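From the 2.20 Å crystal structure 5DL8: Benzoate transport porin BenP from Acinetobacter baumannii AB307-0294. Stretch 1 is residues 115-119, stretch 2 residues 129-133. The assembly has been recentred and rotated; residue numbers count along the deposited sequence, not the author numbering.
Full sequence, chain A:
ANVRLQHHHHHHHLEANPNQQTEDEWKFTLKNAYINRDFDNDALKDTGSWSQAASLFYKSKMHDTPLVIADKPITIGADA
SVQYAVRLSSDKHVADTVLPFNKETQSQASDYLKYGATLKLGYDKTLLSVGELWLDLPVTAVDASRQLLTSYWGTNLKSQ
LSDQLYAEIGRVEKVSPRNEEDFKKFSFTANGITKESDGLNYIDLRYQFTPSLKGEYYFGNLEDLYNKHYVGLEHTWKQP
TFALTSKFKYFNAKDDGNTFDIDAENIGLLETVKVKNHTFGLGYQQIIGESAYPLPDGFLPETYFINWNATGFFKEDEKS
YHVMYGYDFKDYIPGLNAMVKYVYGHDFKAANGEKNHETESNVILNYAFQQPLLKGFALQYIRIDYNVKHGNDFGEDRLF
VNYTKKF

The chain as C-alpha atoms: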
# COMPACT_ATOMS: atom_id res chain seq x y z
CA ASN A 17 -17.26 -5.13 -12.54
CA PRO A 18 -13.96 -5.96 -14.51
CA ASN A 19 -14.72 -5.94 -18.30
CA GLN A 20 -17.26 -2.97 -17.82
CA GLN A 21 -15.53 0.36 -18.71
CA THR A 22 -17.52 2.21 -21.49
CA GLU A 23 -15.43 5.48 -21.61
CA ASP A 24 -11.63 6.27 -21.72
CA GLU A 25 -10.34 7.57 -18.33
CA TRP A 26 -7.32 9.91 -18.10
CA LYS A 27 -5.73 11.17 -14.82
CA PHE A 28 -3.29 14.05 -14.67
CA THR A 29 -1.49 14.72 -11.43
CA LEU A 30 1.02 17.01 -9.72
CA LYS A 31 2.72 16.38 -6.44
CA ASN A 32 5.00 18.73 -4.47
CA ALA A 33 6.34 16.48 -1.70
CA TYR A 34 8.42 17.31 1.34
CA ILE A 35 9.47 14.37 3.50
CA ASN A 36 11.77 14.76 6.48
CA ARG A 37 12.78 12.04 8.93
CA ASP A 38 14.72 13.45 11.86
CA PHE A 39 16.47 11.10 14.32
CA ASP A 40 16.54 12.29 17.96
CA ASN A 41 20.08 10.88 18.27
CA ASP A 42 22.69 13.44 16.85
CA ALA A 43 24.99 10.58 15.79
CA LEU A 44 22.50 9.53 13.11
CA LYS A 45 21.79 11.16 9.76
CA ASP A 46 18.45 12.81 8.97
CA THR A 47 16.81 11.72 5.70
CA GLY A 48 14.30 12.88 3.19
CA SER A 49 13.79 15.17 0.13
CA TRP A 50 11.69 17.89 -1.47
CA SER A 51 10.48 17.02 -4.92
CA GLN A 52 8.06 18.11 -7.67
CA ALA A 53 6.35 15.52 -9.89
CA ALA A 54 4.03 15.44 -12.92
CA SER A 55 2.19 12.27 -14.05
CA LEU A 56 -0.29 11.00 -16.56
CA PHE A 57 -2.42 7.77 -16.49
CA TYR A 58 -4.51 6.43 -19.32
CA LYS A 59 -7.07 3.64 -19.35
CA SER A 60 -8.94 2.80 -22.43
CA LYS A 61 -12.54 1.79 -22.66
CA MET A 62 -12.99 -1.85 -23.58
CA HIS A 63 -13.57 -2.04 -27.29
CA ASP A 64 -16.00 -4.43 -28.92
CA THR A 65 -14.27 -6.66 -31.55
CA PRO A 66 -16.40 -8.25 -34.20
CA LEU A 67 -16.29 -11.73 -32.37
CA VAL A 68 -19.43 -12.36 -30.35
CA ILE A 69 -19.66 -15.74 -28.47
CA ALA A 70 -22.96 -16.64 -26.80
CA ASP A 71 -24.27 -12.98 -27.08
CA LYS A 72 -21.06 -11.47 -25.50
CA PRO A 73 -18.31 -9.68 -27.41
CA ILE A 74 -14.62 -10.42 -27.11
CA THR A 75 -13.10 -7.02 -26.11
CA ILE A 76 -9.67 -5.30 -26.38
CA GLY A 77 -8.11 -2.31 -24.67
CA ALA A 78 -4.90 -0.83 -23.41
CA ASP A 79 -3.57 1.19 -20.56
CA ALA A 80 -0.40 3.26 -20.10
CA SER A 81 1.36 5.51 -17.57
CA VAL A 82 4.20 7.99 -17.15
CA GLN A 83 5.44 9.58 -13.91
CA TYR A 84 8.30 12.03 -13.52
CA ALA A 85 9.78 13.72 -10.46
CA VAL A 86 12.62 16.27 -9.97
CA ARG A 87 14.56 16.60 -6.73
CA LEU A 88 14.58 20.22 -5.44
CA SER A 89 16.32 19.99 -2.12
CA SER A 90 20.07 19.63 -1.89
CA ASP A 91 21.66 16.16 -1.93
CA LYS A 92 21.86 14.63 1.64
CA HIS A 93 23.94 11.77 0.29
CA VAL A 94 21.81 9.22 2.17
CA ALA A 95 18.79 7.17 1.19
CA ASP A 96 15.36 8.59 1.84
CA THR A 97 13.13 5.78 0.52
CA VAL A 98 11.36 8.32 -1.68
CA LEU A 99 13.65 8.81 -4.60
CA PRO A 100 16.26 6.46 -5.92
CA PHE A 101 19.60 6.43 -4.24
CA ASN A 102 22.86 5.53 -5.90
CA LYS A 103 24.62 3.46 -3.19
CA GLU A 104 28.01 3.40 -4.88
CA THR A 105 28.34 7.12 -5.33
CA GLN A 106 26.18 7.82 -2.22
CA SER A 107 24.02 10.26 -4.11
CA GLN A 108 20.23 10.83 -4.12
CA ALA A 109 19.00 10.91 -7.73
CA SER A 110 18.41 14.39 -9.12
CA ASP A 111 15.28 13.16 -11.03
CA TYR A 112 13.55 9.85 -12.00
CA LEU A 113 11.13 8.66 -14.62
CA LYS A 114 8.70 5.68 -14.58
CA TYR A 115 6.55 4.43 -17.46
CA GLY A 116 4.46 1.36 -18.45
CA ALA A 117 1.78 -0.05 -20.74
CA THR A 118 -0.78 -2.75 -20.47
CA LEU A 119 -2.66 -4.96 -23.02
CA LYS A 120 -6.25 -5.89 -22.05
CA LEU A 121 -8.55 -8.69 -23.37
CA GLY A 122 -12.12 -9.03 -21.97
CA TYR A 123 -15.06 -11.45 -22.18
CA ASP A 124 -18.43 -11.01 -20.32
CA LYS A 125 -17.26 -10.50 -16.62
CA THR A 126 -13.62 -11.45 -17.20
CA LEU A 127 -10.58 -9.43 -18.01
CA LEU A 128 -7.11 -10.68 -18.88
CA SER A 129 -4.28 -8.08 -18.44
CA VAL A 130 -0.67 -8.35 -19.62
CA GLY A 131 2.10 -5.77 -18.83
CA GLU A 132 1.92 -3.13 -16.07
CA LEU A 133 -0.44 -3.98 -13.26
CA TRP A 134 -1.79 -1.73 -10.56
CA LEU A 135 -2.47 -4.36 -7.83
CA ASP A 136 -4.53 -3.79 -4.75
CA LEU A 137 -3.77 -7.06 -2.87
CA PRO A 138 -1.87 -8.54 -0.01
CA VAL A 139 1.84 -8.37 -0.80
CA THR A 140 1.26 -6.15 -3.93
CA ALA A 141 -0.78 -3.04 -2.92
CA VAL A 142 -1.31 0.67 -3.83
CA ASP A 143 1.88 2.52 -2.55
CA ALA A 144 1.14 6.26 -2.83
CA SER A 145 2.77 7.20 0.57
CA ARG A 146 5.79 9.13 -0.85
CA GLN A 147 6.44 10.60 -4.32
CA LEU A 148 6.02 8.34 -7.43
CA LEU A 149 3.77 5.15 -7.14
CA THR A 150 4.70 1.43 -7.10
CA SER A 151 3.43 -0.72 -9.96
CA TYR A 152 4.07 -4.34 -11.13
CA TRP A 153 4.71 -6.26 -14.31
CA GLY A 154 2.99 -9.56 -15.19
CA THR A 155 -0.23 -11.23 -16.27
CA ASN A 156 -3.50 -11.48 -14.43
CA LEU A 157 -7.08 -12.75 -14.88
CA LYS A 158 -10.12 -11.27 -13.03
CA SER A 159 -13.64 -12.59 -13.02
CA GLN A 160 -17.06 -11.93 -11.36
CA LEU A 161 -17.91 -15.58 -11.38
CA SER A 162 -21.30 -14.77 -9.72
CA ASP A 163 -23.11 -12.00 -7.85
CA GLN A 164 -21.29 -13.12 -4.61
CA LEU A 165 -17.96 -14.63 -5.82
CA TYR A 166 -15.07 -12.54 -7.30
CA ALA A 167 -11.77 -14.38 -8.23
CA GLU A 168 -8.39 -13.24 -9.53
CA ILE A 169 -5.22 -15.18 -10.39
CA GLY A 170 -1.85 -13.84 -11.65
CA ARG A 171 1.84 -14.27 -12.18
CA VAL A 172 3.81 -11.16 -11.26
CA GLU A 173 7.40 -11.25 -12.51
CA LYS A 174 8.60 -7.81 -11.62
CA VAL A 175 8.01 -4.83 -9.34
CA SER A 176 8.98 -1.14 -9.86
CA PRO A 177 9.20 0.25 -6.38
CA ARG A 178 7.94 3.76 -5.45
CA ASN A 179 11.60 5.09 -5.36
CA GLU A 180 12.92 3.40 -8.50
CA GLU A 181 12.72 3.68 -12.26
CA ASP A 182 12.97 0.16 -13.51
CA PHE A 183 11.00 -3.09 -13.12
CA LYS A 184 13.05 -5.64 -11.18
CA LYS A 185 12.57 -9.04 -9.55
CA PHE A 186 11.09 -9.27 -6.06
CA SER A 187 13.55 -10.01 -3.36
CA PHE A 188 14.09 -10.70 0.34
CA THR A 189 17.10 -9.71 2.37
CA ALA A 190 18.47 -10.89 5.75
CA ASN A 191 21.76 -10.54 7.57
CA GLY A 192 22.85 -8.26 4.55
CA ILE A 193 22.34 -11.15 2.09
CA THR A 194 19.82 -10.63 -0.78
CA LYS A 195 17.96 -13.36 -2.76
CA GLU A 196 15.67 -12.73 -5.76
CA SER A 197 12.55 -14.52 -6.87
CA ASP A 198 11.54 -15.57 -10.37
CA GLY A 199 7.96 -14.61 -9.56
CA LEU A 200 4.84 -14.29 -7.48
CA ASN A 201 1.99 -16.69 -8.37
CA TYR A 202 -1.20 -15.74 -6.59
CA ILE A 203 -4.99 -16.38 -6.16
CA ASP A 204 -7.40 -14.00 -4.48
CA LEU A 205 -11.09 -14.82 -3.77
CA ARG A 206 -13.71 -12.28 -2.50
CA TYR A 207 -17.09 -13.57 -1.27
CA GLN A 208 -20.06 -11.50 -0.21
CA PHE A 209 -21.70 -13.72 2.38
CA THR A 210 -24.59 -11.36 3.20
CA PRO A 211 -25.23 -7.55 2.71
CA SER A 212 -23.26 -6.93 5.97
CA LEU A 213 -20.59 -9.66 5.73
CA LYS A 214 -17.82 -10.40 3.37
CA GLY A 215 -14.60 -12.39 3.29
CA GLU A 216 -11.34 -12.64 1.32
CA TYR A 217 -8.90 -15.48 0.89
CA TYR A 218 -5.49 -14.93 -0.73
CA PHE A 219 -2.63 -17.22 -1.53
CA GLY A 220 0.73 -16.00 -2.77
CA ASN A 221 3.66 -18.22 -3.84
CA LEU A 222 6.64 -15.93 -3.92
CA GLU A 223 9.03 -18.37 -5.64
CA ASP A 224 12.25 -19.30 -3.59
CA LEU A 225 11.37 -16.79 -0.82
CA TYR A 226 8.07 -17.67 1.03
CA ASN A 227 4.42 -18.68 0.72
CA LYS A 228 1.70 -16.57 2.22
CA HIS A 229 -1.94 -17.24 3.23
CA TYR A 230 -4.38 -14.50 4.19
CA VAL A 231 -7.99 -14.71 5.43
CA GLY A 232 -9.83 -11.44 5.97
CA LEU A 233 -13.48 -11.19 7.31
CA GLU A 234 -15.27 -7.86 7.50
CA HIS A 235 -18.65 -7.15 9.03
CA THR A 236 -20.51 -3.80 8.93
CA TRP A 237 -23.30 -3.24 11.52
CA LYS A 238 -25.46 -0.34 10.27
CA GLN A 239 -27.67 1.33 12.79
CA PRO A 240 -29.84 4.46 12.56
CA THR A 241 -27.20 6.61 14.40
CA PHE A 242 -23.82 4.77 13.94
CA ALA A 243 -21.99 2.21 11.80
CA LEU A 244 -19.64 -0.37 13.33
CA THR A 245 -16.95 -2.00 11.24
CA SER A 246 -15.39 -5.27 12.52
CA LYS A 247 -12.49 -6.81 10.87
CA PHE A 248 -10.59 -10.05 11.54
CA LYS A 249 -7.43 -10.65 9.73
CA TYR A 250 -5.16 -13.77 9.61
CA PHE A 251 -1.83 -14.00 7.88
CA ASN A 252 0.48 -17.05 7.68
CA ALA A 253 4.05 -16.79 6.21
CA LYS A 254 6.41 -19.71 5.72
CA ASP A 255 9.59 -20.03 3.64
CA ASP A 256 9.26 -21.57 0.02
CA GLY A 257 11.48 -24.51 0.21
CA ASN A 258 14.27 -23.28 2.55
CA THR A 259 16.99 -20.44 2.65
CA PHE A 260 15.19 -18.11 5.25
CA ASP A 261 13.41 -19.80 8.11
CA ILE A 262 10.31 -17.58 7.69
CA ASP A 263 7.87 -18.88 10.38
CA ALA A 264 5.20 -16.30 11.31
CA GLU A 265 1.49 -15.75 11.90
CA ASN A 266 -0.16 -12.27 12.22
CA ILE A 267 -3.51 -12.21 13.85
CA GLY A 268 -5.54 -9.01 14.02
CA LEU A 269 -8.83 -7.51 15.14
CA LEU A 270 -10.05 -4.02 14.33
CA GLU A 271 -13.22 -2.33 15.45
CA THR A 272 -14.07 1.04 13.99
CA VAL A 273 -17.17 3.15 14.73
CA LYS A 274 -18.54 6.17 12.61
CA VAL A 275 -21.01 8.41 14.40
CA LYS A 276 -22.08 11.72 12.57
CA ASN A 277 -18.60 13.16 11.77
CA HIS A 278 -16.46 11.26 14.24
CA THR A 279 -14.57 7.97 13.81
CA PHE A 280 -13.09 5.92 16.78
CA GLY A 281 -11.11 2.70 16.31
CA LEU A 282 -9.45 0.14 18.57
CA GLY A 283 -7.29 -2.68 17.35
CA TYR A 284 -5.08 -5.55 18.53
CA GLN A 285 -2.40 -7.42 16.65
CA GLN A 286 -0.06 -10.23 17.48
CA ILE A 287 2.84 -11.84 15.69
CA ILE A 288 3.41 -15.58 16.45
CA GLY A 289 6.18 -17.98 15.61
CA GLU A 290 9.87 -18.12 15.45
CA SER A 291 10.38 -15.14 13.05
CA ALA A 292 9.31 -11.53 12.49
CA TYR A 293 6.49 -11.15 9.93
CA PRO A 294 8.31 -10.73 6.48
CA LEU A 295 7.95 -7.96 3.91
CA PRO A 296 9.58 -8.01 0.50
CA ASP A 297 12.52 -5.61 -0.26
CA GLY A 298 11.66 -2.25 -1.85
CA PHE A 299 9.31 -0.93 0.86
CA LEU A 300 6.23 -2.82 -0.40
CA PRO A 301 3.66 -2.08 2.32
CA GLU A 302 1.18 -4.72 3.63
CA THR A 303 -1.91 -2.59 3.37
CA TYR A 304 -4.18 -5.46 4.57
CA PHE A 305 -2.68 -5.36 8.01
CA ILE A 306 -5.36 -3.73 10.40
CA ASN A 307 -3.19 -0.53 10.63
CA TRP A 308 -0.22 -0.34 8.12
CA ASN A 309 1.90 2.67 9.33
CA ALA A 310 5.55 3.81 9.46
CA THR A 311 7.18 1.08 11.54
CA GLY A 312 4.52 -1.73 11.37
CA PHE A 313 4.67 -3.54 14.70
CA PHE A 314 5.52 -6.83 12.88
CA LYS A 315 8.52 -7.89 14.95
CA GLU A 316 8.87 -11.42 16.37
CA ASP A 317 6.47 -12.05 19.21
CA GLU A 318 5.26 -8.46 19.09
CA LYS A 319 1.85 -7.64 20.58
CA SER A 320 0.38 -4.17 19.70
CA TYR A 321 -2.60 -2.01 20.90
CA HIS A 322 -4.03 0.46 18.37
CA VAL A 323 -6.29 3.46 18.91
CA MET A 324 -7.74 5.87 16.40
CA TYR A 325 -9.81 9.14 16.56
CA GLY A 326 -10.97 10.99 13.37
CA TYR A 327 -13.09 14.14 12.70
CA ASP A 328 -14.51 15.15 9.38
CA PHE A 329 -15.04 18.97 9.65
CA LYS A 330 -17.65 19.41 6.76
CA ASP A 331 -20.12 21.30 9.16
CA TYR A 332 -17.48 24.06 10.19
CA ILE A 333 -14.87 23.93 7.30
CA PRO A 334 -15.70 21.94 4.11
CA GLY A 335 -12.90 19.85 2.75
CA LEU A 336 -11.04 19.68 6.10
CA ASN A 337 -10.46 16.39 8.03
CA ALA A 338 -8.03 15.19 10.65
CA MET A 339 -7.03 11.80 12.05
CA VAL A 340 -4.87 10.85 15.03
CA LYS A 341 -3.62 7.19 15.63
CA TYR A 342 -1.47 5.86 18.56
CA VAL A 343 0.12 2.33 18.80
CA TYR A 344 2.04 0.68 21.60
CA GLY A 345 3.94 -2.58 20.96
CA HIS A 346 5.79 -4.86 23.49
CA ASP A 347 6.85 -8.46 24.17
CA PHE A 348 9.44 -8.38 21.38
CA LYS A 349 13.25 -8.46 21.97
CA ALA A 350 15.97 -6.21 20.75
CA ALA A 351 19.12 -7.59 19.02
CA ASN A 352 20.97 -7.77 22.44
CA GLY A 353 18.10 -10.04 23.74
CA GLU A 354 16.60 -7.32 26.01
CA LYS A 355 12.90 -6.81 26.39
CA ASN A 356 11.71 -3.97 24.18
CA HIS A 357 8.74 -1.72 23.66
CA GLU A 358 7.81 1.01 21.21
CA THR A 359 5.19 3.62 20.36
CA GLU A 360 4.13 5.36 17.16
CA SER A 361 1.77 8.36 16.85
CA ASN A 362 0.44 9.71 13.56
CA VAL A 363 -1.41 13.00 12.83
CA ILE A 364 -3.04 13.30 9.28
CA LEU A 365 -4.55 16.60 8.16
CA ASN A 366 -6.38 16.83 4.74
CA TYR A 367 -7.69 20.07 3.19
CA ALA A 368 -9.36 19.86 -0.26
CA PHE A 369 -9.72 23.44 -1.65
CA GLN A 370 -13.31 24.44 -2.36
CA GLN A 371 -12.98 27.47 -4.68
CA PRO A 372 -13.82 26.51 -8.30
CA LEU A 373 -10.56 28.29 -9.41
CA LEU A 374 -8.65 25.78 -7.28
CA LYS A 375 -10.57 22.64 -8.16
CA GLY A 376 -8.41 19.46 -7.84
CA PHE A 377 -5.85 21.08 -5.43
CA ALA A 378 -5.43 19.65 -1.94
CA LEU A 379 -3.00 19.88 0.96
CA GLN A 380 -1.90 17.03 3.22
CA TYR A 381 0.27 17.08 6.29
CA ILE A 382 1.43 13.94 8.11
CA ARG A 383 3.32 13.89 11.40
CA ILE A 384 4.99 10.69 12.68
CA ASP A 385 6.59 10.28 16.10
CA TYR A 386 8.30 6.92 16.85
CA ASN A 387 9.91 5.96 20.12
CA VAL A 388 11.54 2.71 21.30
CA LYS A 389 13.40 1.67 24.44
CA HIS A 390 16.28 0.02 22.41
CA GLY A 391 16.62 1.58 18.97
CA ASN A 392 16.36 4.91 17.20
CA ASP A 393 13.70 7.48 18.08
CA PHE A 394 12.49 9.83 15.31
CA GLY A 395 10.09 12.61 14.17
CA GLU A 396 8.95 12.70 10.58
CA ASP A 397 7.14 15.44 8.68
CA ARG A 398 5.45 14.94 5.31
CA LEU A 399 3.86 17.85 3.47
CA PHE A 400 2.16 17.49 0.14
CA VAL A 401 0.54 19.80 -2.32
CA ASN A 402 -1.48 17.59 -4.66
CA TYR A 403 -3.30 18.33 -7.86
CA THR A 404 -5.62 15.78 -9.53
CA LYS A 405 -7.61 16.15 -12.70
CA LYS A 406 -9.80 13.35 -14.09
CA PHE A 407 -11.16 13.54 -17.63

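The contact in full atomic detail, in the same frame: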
# COMPACT_ATOMS: atom_id res chain seq x y z
N TYR A 115 7.56 4.62 -16.48
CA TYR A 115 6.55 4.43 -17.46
C TYR A 115 6.18 2.93 -17.61
O TYR A 115 6.96 2.05 -17.28
CB TYR A 115 6.92 5.02 -18.84
CG TYR A 115 8.17 4.41 -19.44
CD1 TYR A 115 9.41 4.90 -19.10
CD2 TYR A 115 8.12 3.37 -20.39
CE1 TYR A 115 10.59 4.35 -19.65
CE2 TYR A 115 9.27 2.82 -20.95
CZ TYR A 115 10.50 3.34 -20.56
OH TYR A 115 11.70 2.92 -21.05
N GLY A 116 4.99 2.69 -18.17
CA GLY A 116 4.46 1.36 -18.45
C GLY A 116 3.29 1.37 -19.42
O GLY A 116 2.73 2.43 -19.79
N ALA A 117 2.94 0.17 -19.86
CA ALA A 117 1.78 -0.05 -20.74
C ALA A 117 1.22 -1.39 -20.46
O ALA A 117 1.89 -2.24 -19.88
CB ALA A 117 2.16 0.09 -22.20
N THR A 118 -0.06 -1.55 -20.78
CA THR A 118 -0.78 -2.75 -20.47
C THR A 118 -1.69 -3.11 -21.64
O THR A 118 -2.48 -2.23 -22.11
CB THR A 118 -1.65 -2.55 -19.19
OG1 THR A 118 -0.91 -1.94 -18.12
CG2 THR A 118 -2.16 -3.89 -18.68
N LEU A 119 -1.64 -4.39 -22.09
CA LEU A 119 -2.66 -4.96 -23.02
C LEU A 119 -3.81 -5.59 -22.24
O LEU A 119 -3.57 -6.23 -21.24
CB LEU A 119 -2.03 -5.99 -23.94
CG LEU A 119 -1.45 -5.59 -25.30
CD1 LEU A 119 -0.68 -4.28 -25.32
CD2 LEU A 119 -0.59 -6.74 -25.85
N SER A 129 -5.20 -9.23 -18.27
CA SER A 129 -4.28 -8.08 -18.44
C SER A 129 -2.80 -8.55 -18.52
O SER A 129 -2.38 -9.40 -17.74
CB SER A 129 -4.49 -7.05 -17.31
OG SER A 129 -5.83 -6.61 -17.36
N VAL A 130 -2.05 -8.02 -19.49
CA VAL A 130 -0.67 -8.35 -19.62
C VAL A 130 0.14 -7.04 -19.77
O VAL A 130 -0.14 -6.22 -20.67
CB VAL A 130 -0.42 -9.18 -20.89
CG1 VAL A 130 1.07 -9.55 -21.05
CG2 VAL A 130 -1.35 -10.40 -21.01
N GLY A 131 1.14 -6.89 -18.88
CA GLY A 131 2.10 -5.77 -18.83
C GLY A 131 2.11 -5.16 -17.41
O GLY A 131 2.34 -5.81 -16.40
N GLU A 132 1.89 -3.86 -17.34
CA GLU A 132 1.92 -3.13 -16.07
C GLU A 132 0.58 -3.42 -15.35
O GLU A 132 -0.48 -3.24 -15.90
CB GLU A 132 2.19 -1.60 -16.31
CG GLU A 132 2.18 -0.77 -15.06
CD GLU A 132 2.55 0.69 -15.25
OE1 GLU A 132 1.93 1.38 -16.11
OE2 GLU A 132 3.44 1.15 -14.49
N LEU A 133 0.68 -3.75 -14.08
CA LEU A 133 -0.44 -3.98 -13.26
C LEU A 133 -0.39 -3.06 -12.01
O LEU A 133 0.63 -2.97 -11.32
CB LEU A 133 -0.35 -5.45 -12.77
CG LEU A 133 -0.10 -6.57 -13.78
CD1 LEU A 133 -0.03 -7.95 -13.12
CD2 LEU A 133 -1.19 -6.51 -14.89
O HOH W 1 -0.31 0.89 -17.73

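The two stretches run antiparallel, their end-to-end directions 171° apart, and bury 330 Å² between them, summed over both sides. Stretch 2 follows its partner as a regular β-strand at first and then turns a corner at G131, beyond which a backbone hydrogen bond to stretch 1 is joined by side-chain contacts.

S129 enters the contact mainly through its backbone. Its CA lies 3.4 Å from L119 O, in a CA-H...O arrangement that supplements the conventional hydrogen bonding of the neighbouring pair. Its CA-to-CB bond points sideways, and S129 CB packs at 4.2 Å from the methyl T118 CG2.

V130 forms a hydrogen-bonded antiparallel pair with L119, closed in both directions: V130 N donates to L119 O at 2.9 Å, and L119 N donates to V130 O at 2.8 Å. The N-H...O angles of 169° and 153° show that both bonds are well directed. V130 O also receives a CA-H...O contact from T118, with T118 CA 3.5 Å away. The side chains of V130 and L119 lie on the same face of the sheet, at the protein surface, as might suit apolar residues of a porin facing lipid.

G131 stands opposite T118 in a non-hydrogen-bonded pair, and here the strands come close, with G131 CA 4.5 Å from T118 CA. Its phi/psi of 127/-125 would jam a β-carbon against the carbonyl oxygen of V130, which by itself calls for glycine. The partner strand closes the same space: an ideal CB on G131 would lie 2.5 Å from A117 O, a clash.

Beyond the corner, E132 makes one more backbone-to-backbone hydrogen bond, E132 N donating to A117 O at 3.0 Å with an angle of 162°. E132 O in turn accepts a short hydrogen bond from the side chain of T118, with T118 OG1 at 2.6 Å. The backbone of E132 is thus held by a main-chain acceptor and a side-chain donor from successive residues. Its CA-to-CB bond points toward stretch 1, and the side chain, extended through chi1 and chi2 (both t), brings E132 OE1 to 3.4 Å from G116 CA. The absence of a side chain at G116 leaves room for this carboxylate, since an ideal CB there would fall 2.4 Å from E132 CD. A water bridges T118 and E132, donating to T118 OG1 at 2.9 Å and to E132 OE1 at 2.8 Å, in addition to the direct bond from T118 OG1 to E132 O.

The CA-to-CB bond of L133 points away from stretch 1; the end of its side chain comes back nearer but makes no contact.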